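Local coordinates for putative lipoprotein (Bacteroides fragilis, PDB 3QNK) that probably binds glycans at the outer membrane, as a surface lipoprotein of the SusD family, for uptake by a partner transporter, at residues B[294-299]-B[469-474]; B[274-279]-B[447-452]; B[310-313]-B[318-321]. All coordinates share one frame; numbering follows the deposited sequence.

In the fold
The three contacts lie in the SusD family region, with centres about 15 to 16 Å apart. Along the chain the order is 274-279, 294-299, 310-313, 318-321, 447-452, 469-474. Contacts 1 and 2 therefore interleave, while contact 3 falls within the span of each. Contact 2 is nearest the middle, its centre about 10 Å from the chain centre. Contacts 1 and 3 lie at about 25 and 22 Å. Helix 278-283 connects all three: its Q278 bonds to the backbone of H471 and packs on I311. Y295 also packs on I311, and V473 on Y312. Contacts 1 and 2 thus bring segments about 170 residues apart to helix 278-283, while contact 3 is local and packs beside them.

Contact 1 of 3, residues B[294-299]-B[469-474]; sequences QYSQAP and TLHGVR
H471 meets S296 and Q297 where a type I beta turn, Y295 to A298, lies against a strand at the edge, within this chain, of a small antiparallel sheet. The turn belongs to the loop between helix 278-283 and strand 304-305. The strand is 469-475, and the side chain of H471 starts out toward the turn. H471 CB is 4.0 Å from S296 O. From CB on, the ring slides under that same carbonyl oxygen. CG and CD2 of H471 each lie 3.3 Å from S296 O, and the remaining ring atoms are almost equally near. S296 O therefore sits over the ring centre, 3.2 Å above the plane. It is on the imidazole face, so neither ring nitrogen makes a hydrogen bond to it. The torsion places CG beside the backbone N and opposite the carbonyl carbon (chi1 -62°), which brings the ring beneath the turn.

Further out, ND1 hydrogen-bonds to OE2 of E279 on helix 278-283. This carboxylate would probably favour a protonated imidazole, which would suit the oxygen over its face. S296 CB comes alongside at 3.9 Å from H471 ND1, while S296 OG turns to D282 OD2 in a hydrogen bond. The turn is closed by its own backbone bond, A298 N to Y295 O. Q297 bends at chi2, so its amide comes back to the histidine although its CB points away. The amide and ring planes stand 88° apart, and Q297 NE2 approaches H471 CE1 obliquely at 3.9 Å.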
loop_
_atom_site.group_PDB
_atom_site.type_symbol
_atom_site.label_atom_id
_atom_site.label_comp_id
_atom_site.label_asym_id
_atom_site.label_seq_id
_atom_site.Cartn_x
_atom_site.Cartn_y
_atom_site.Cartn_z
ATOM N N GLN B 294 19.813 4.556 39.779
ATOM C CA GLN B 294 19.854 4.953 38.363
ATOM C C GLN B 294 21.129 4.420 37.766
ATOM O O GLN B 294 22.204 4.638 38.337
ATOM C CB GLN B 294 19.760 6.481 38.198
ATOM C CG GLN B 294 18.601 7.172 38.910
ATOM C CD GLN B 294 17.273 6.788 38.361
ATOM O OE1 GLN B 294 16.816 7.338 37.369
ATOM N NE2 GLN B 294 16.621 5.834 39.003
ATOM N N TYR B 295 21.033 3.721 36.618
ATOM C CA TYR B 295 22.219 3.122 36.001
ATOM C C TYR B 295 22.603 3.729 34.670
ATOM O O TYR B 295 23.730 3.515 34.257
ATOM C CB TYR B 295 22.012 1.620 35.822
ATOM C CG TYR B 295 21.921 0.885 37.138
ATOM C CD1 TYR B 295 20.708 0.754 37.803
ATOM C CD2 TYR B 295 23.053 0.309 37.718
ATOM C CE1 TYR B 295 20.618 0.082 39.021
ATOM C CE2 TYR B 295 22.972 -0.377 38.925
ATOM C CZ TYR B 295 21.755 -0.478 39.579
ATOM O OH TYR B 295 21.668 -1.145 40.773
ATOM N N SER B 296 21.706 4.470 33.987
ATOM C CA SER B 296 21.981 4.985 32.638
ATOM C C SER B 296 23.248 5.766 32.519
ATOM O O SER B 296 23.919 5.629 31.495
ATOM C CB SER B 296 20.834 5.842 32.127
ATOM O OG SER B 296 19.687 5.027 31.953
ATOM N N GLN B 297 23.600 6.578 33.537
ATOM C CA GLN B 297 24.799 7.430 33.464
ATOM C C GLN B 297 26.011 6.797 34.155
ATOM O O GLN B 297 27.024 7.476 34.380
ATOM C CB GLN B 297 24.516 8.838 34.012
ATOM C CG GLN B 297 23.316 9.575 33.356
ATOM C CD GLN B 297 23.259 9.518 31.840
ATOM O OE1 GLN B 297 24.217 9.893 31.157
ATOM N NE2 GLN B 297 22.105 9.074 31.285
ATOM N N ALA B 298 25.947 5.472 34.409
ATOM C CA ALA B 298 27.054 4.731 34.996
ATOM C C ALA B 298 28.232 4.682 34.036
ATOM O O ALA B 298 28.000 4.580 32.820
ATOM C CB ALA B 298 26.609 3.323 35.332
ATOM N N PRO B 299 29.496 4.754 34.526
ATOM C CA PRO B 299 30.640 4.586 33.594
ATOM C C PRO B 299 30.620 3.176 32.979
ATOM O O PRO B 299 30.208 2.226 33.649
ATOM C CB PRO B 299 31.874 4.820 34.473
ATOM C CG PRO B 299 31.431 4.655 35.859
ATOM C CD PRO B 299 29.944 4.894 35.937
ATOM N N THR B 469 21.494 10.160 23.859
ATOM C CA THR B 469 22.202 8.904 23.972
ATOM C C THR B 469 21.417 8.044 24.938
ATOM O O THR B 469 21.197 8.446 26.089
ATOM C CB THR B 469 23.650 9.113 24.372
ATOM O OG1 THR B 469 24.291 9.856 23.341
ATOM C CG2 THR B 469 24.391 7.797 24.567
ATOM N N LEU B 470 20.960 6.884 24.445
ATOM C CA LEU B 470 20.177 5.914 25.198
ATOM C C LEU B 470 21.081 4.758 25.571
ATOM O O LEU B 470 22.090 4.517 24.914
ATOM C CB LEU B 470 18.931 5.460 24.437
ATOM C CG LEU B 470 17.975 6.571 24.008
ATOM C CD1 LEU B 470 16.935 6.022 23.109
ATOM C CD2 LEU B 470 17.298 7.257 25.220
ATOM N N HIS B 471 20.736 4.075 26.663
ATOM C CA HIS B 471 21.561 3.043 27.243
ATOM C C HIS B 471 20.830 1.714 27.413
ATOM O O HIS B 471 19.623 1.609 27.198
ATOM C CB HIS B 471 22.066 3.545 28.607
ATOM C CG HIS B 471 22.908 4.774 28.494
ATOM N ND1 HIS B 471 22.346 6.043 28.515
ATOM C CD2 HIS B 471 24.237 4.891 28.261
ATOM C CE1 HIS B 471 23.353 6.885 28.341
ATOM N NE2 HIS B 471 24.506 6.236 28.170
ATOM N N GLY B 472 21.607 0.707 27.795
ATOM C CA GLY B 472 21.140 -0.647 28.082
ATOM C C GLY B 472 22.140 -1.381 28.945
ATOM O O GLY B 472 23.037 -0.759 29.505
ATOM N N VAL B 473 21.997 -2.689 29.075
ATOM C CA VAL B 473 22.943 -3.492 29.845
ATOM C C VAL B 473 23.509 -4.619 28.955
ATOM O O VAL B 473 22.910 -4.983 27.943
ATOM C CB VAL B 473 22.419 -4.031 31.211
ATOM C CG1 VAL B 473 22.035 -2.885 32.136
ATOM C CG2 VAL B 473 21.268 -5.031 31.042
ATOM N N ARG B 474 24.675 -5.141 29.343
ATOM C CA ARG B 474 25.400 -6.222 28.698
ATOM C C ARG B 474 25.967 -7.072 29.806
ATOM O O ARG B 474 26.604 -6.522 30.701
ATOM C CB ARG B 474 26.490 -5.609 27.822
ATOM C CG ARG B 474 27.418 -6.549 27.145
ATOM C CD ARG B 474 28.437 -5.733 26.367
ATOM N NE ARG B 474 29.724 -5.687 27.065
ATOM C CZ ARG B 474 30.564 -4.658 27.053
ATOM N NH1 ARG B 474 30.272 -3.559 26.364
ATOM N NH2 ARG B 474 31.706 -4.723 27.712
#

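Contact 2 of 3, residues B[274-279]-B[447-452]; sequences LGPTQE and FAFEEQ
F449 brings CD1 of its ring to L274 and CZ to P276, both in the loop that leads into helix 278-283. The ring is touched at two places. Near its base, F449 CD1 lies 4.0 Å from L274 CD1, and these two side chains run past each other in opposite directions. At its far end, F449 CZ meets the proline ring, 3.6 Å from P276 CG. P276 CB is next, 3.8 Å from F449 CZ. The proline and the phenyl cross at about a right angle, and both approaches to the phenyl are oblique.

F449 is the third residue of a type II beta turn, F447 to E450, in the link from helix 432-446 to helix 453-460. The turn is closed by the backbone bond from E450 N to F447 O, 3.2 Å long. F449 has the positive phi of this position (68°), and from there its CB points at the 274-279 loop. With CG beside the backbone N (chi1 -50°), the ring presents one side to both residues: L274 CD1 comes to it near CD1 and P276 CG near CZ. The backbone of F449 is bonded at both polar atoms: N to E40 OE2 and O to W364 NE1. On the other segment, T277 is the N-cap of helix 278-283, with its OG1 bonded to L280 N. L280 also packs on F449, so the first turn of that helix borders the same phenyl ring.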
loop_
_atom_site.group_PDB
_atom_site.type_symbol
_atom_site.label_atom_id
_atom_site.label_comp_id
_atom_site.label_asym_id
_atom_site.label_seq_id
_atom_site.Cartn_x
_atom_site.Cartn_y
_atom_site.Cartn_z
ATOM N N LEU B 274 10.826 -4.675 20.278
ATOM C CA LEU B 274 11.040 -3.593 21.244
ATOM C C LEU B 274 12.134 -3.954 22.237
ATOM O O LEU B 274 12.187 -5.088 22.712
ATOM C CB LEU B 274 9.733 -3.284 21.997
ATOM C CG LEU B 274 8.574 -2.743 21.177
ATOM C CD1 LEU B 274 7.266 -3.094 21.814
ATOM C CD2 LEU B 274 8.691 -1.282 20.979
ATOM N N GLY B 275 12.982 -2.990 22.536
ATOM C CA GLY B 275 14.073 -3.145 23.482
ATOM C C GLY B 275 13.999 -2.054 24.529
ATOM O O GLY B 275 14.561 -0.974 24.326
ATOM N N PRO B 276 13.266 -2.282 25.641
ATOM C CA PRO B 276 13.193 -1.249 26.695
ATOM C C PRO B 276 14.597 -0.716 27.049
ATOM O O PRO B 276 15.551 -1.494 27.091
ATOM C CB PRO B 276 12.555 -1.992 27.873
ATOM C CG PRO B 276 11.775 -3.088 27.257
ATOM C CD PRO B 276 12.518 -3.495 26.026
ATOM N N THR B 277 14.733 0.607 27.243
ATOM C CA THR B 277 16.017 1.251 27.530
ATOM C C THR B 277 16.340 1.261 29.011
ATOM O O THR B 277 15.460 1.140 29.868
ATOM C CB THR B 277 15.956 2.702 27.080
ATOM O OG1 THR B 277 14.755 3.247 27.639
ATOM C CG2 THR B 277 15.948 2.864 25.586
ATOM N N GLN B 278 17.593 1.517 29.327
ATOM C CA GLN B 278 17.976 1.642 30.712
ATOM C C GLN B 278 17.283 2.890 31.300
ATOM O O GLN B 278 16.881 2.868 32.457
ATOM C CB GLN B 278 19.503 1.682 30.831
ATOM C CG GLN B 278 20.016 1.470 32.239
ATOM C CD GLN B 278 19.354 0.289 32.896
ATOM O OE1 GLN B 278 19.238 -0.799 32.308
ATOM N NE2 GLN B 278 18.825 0.518 34.087
ATOM N N GLU B 279 17.030 3.909 30.465
ATOM C CA GLU B 279 16.337 5.155 30.869
ATOM C C GLU B 279 14.903 4.875 31.328
ATOM O O GLU B 279 14.441 5.485 32.302
ATOM C CB GLU B 279 16.323 6.182 29.734
ATOM C CG GLU B 279 17.663 6.874 29.591
ATOM C CD GLU B 279 18.741 6.184 28.777
ATOM O OE1 GLU B 279 18.477 5.089 28.228
ATOM O OE2 GLU B 279 19.867 6.734 28.718
ATOM N N PHE B 447 1.529 3.862 30.488
ATOM C CA PHE B 447 1.263 3.609 29.082
ATOM C C PHE B 447 2.497 3.194 28.274
ATOM O O PHE B 447 2.443 3.262 27.043
ATOM C CB PHE B 447 0.525 4.817 28.466
ATOM C CG PHE B 447 -0.891 4.809 28.985
ATOM C CD1 PHE B 447 -1.805 3.852 28.543
ATOM C CD2 PHE B 447 -1.287 5.687 29.984
ATOM C CE1 PHE B 447 -3.081 3.777 29.091
ATOM C CE2 PHE B 447 -2.582 5.635 30.511
ATOM C CZ PHE B 447 -3.460 4.658 30.083
ATOM N N ALA B 448 3.547 2.647 28.943
ATOM C CA ALA B 448 4.733 2.182 28.229
ATOM C C ALA B 448 4.338 1.054 27.258
ATOM O O ALA B 448 3.541 0.198 27.621
ATOM C CB ALA B 448 5.793 1.710 29.213
ATOM N N PHE B 449 4.824 1.101 26.013
ATOM C CA PHE B 449 4.612 0.088 24.952
ATOM C C PHE B 449 3.182 0.052 24.487
ATOM O O PHE B 449 2.753 -0.941 23.887
ATOM C CB PHE B 449 5.120 -1.320 25.346
ATOM C CG PHE B 449 6.523 -1.197 25.868
ATOM C CD1 PHE B 449 7.546 -0.719 25.046
ATOM C CD2 PHE B 449 6.800 -1.399 27.224
ATOM C CE1 PHE B 449 8.832 -0.502 25.552
ATOM C CE2 PHE B 449 8.074 -1.155 27.734
ATOM C CZ PHE B 449 9.090 -0.738 26.889
ATOM N N GLU B 450 2.461 1.161 24.686
ATOM C CA GLU B 450 1.068 1.267 24.243
ATOM C C GLU B 450 0.914 2.360 23.206
ATOM O O GLU B 450 -0.159 2.929 23.090
ATOM C CB GLU B 450 0.134 1.484 25.420
ATOM C CG GLU B 450 -0.134 0.192 26.166
ATOM C CD GLU B 450 -1.113 0.391 27.299
ATOM O OE1 GLU B 450 -2.336 0.209 27.085
ATOM O OE2 GLU B 450 -0.654 0.815 28.382
ATOM N N GLU B 451 1.985 2.623 22.437
ATOM C CA GLU B 451 2.039 3.576 21.324
ATOM C C GLU B 451 1.649 5.014 21.742
ATOM O O GLU B 451 1.005 5.725 20.959
ATOM C CB GLU B 451 1.165 3.089 20.134
ATOM C CG GLU B 451 1.826 3.340 18.787
ATOM C CD GLU B 451 1.050 3.032 17.514
ATOM O OE1 GLU B 451 0.343 1.988 17.464
ATOM O OE2 GLU B 451 1.218 3.810 16.538
ATOM N N GLN B 452 2.093 5.474 22.931
ATOM C CA GLN B 452 1.759 6.840 23.359
ATOM C C GLN B 452 2.968 7.731 23.573
ATOM O O GLN B 452 2.881 8.919 23.335
ATOM C CB GLN B 452 0.947 6.802 24.660
ATOM C CG GLN B 452 -0.523 6.463 24.497
ATOM C CD GLN B 452 -1.384 7.326 25.366
ATOM O OE1 GLN B 452 -1.258 8.579 25.424
ATOM N NE2 GLN B 452 -2.346 6.674 25.969
#

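Contact 3 of 3, residues B[310-313]-B[318-321]; sequences GIYE and RFYA
Y312, third residue of a type I beta turn from G310 to E313, turns its carbonyl to Y320 on helix 317-322; the turn itself is closed by E313 N to G310 O, 2.7 Å long. The bond across is Y320 OH to Y312 O, at 2.6 Å. Its angle at the carbonyl is 123°, and the hydroxyl lies above the carbonyl plane, 43° out of it. Relative to the Y320 ring, Y312 O sits at the edge, in the plane, on the CE1 side.

F319 is the neighbour on the helix. Its CG is anti to the backbone N (chi1 171°), and the ring reaches toward Y312. F319 CZ is 3.6 Å from Y312 CD1. Y312 CD1 lies at the edge of the F319 ring, near its plane. F319 also covers Y320: its CD2 stands 3.5 Å above the Y320 ring, over the centre. On Y312, CG2 of I311 lies over one face of the ring. F325 stacks with Y312 and also meets F319, so several aromatic rings gather here. R315 adds a cation-pi contact to F319.

The phenol of Y320 has a second partner, because R315 N also bonds to its OH. The hydroxyl therefore gives its proton to Y312 O and accepts one from R315 N. These two bonds would fix the rotation of the hydroxyl and tie the turn and the connection leading into helix 317-322 to one side chain.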
loop_
_atom_site.group_PDB
_atom_site.type_symbol
_atom_site.label_atom_id
_atom_site.label_comp_id
_atom_site.label_asym_id
_atom_site.label_seq_id
_atom_site.Cartn_x
_atom_site.Cartn_y
_atom_site.Cartn_z
ATOM N N GLY B 310 20.528 -4.173 43.620
ATOM C CA GLY B 310 19.277 -4.927 43.464
ATOM C C GLY B 310 18.490 -4.516 42.253
ATOM O O GLY B 310 17.261 -4.355 42.339
ATOM N N ILE B 311 19.215 -4.312 41.130
ATOM C CA ILE B 311 18.695 -3.739 39.894
ATOM C C ILE B 311 17.263 -4.220 39.586
ATOM O O ILE B 311 16.393 -3.362 39.396
ATOM C CB ILE B 311 19.654 -3.873 38.681
ATOM C CG1 ILE B 311 19.086 -3.150 37.458
ATOM C CG2 ILE B 311 20.045 -5.327 38.384
ATOM C CD1 ILE B 311 20.008 -2.504 36.589
ATOM N N TYR B 312 16.995 -5.536 39.648
ATOM C CA TYR B 312 15.666 -6.055 39.303
ATOM C C TYR B 312 14.852 -6.521 40.518
ATOM O O TYR B 312 13.800 -7.123 40.333
ATOM C CB TYR B 312 15.777 -7.191 38.260
ATOM C CG TYR B 312 16.619 -6.814 37.057
ATOM C CD1 TYR B 312 16.428 -5.599 36.395
ATOM C CD2 TYR B 312 17.594 -7.676 36.565
ATOM C CE1 TYR B 312 17.188 -5.257 35.284
ATOM C CE2 TYR B 312 18.385 -7.327 35.470
ATOM C CZ TYR B 312 18.180 -6.113 34.836
ATOM O OH TYR B 312 18.922 -5.760 33.738
ATOM N N GLU B 313 15.311 -6.201 41.749
ATOM C CA GLU B 313 14.671 -6.509 43.018
ATOM C C GLU B 313 13.877 -5.303 43.554
ATOM O O GLU B 313 14.266 -4.155 43.367
ATOM C CB GLU B 313 15.760 -6.920 44.042
ATOM C CG GLU B 313 16.260 -8.364 43.944
ATOM C CD GLU B 313 17.665 -8.675 44.448
ATOM O OE1 GLU B 313 18.159 -7.943 45.337
ATOM O OE2 GLU B 313 18.268 -9.664 43.960
ATOM N N ARG B 318 4.277 -2.783 37.966
ATOM C CA ARG B 318 4.321 -2.461 36.525
ATOM C C ARG B 318 5.688 -2.748 35.933
ATOM O O ARG B 318 5.787 -2.967 34.725
ATOM C CB ARG B 318 3.901 -1.016 36.239
ATOM C CG ARG B 318 2.429 -0.736 36.537
ATOM C CD ARG B 318 2.053 0.724 36.400
ATOM N NE ARG B 318 2.771 1.577 37.344
ATOM C CZ ARG B 318 2.536 2.875 37.513
ATOM N NH1 ARG B 318 1.589 3.479 36.822
ATOM N NH2 ARG B 318 3.243 3.573 38.381
ATOM N N PHE B 319 6.737 -2.795 36.773
ATOM C CA PHE B 319 8.074 -3.112 36.302
ATOM C C PHE B 319 8.107 -4.557 35.777
ATOM O O PHE B 319 8.470 -4.769 34.624
ATOM C CB PHE B 319 9.127 -2.890 37.389
ATOM C CG PHE B 319 10.487 -3.411 37.000
ATOM C CD1 PHE B 319 11.317 -2.677 36.151
ATOM C CD2 PHE B 319 10.928 -4.658 37.443
ATOM C CE1 PHE B 319 12.566 -3.162 35.785
ATOM C CE2 PHE B 319 12.180 -5.148 37.061
ATOM C CZ PHE B 319 12.995 -4.388 36.248
ATOM N N TYR B 320 7.694 -5.530 36.614
ATOM C CA TYR B 320 7.671 -6.970 36.298
ATOM C C TYR B 320 6.586 -7.293 35.283
ATOM O O TYR B 320 6.680 -8.303 34.594
ATOM C CB TYR B 320 7.495 -7.819 37.585
ATOM C CG TYR B 320 8.552 -7.507 38.626
ATOM C CD1 TYR B 320 9.868 -7.943 38.468
ATOM C CD2 TYR B 320 8.277 -6.651 39.693
ATOM C CE1 TYR B 320 10.857 -7.604 39.390
ATOM C CE2 TYR B 320 9.261 -6.307 40.623
ATOM C CZ TYR B 320 10.543 -6.783 40.470
ATOM O OH TYR B 320 11.491 -6.361 41.375
ATOM N N ALA B 321 5.602 -6.404 35.153
ATOM C CA ALA B 321 4.501 -6.526 34.211
ATOM C C ALA B 321 4.916 -6.108 32.816
ATOM O O ALA B 321 4.354 -6.614 31.848
ATOM C CB ALA B 321 3.329 -5.673 34.667
#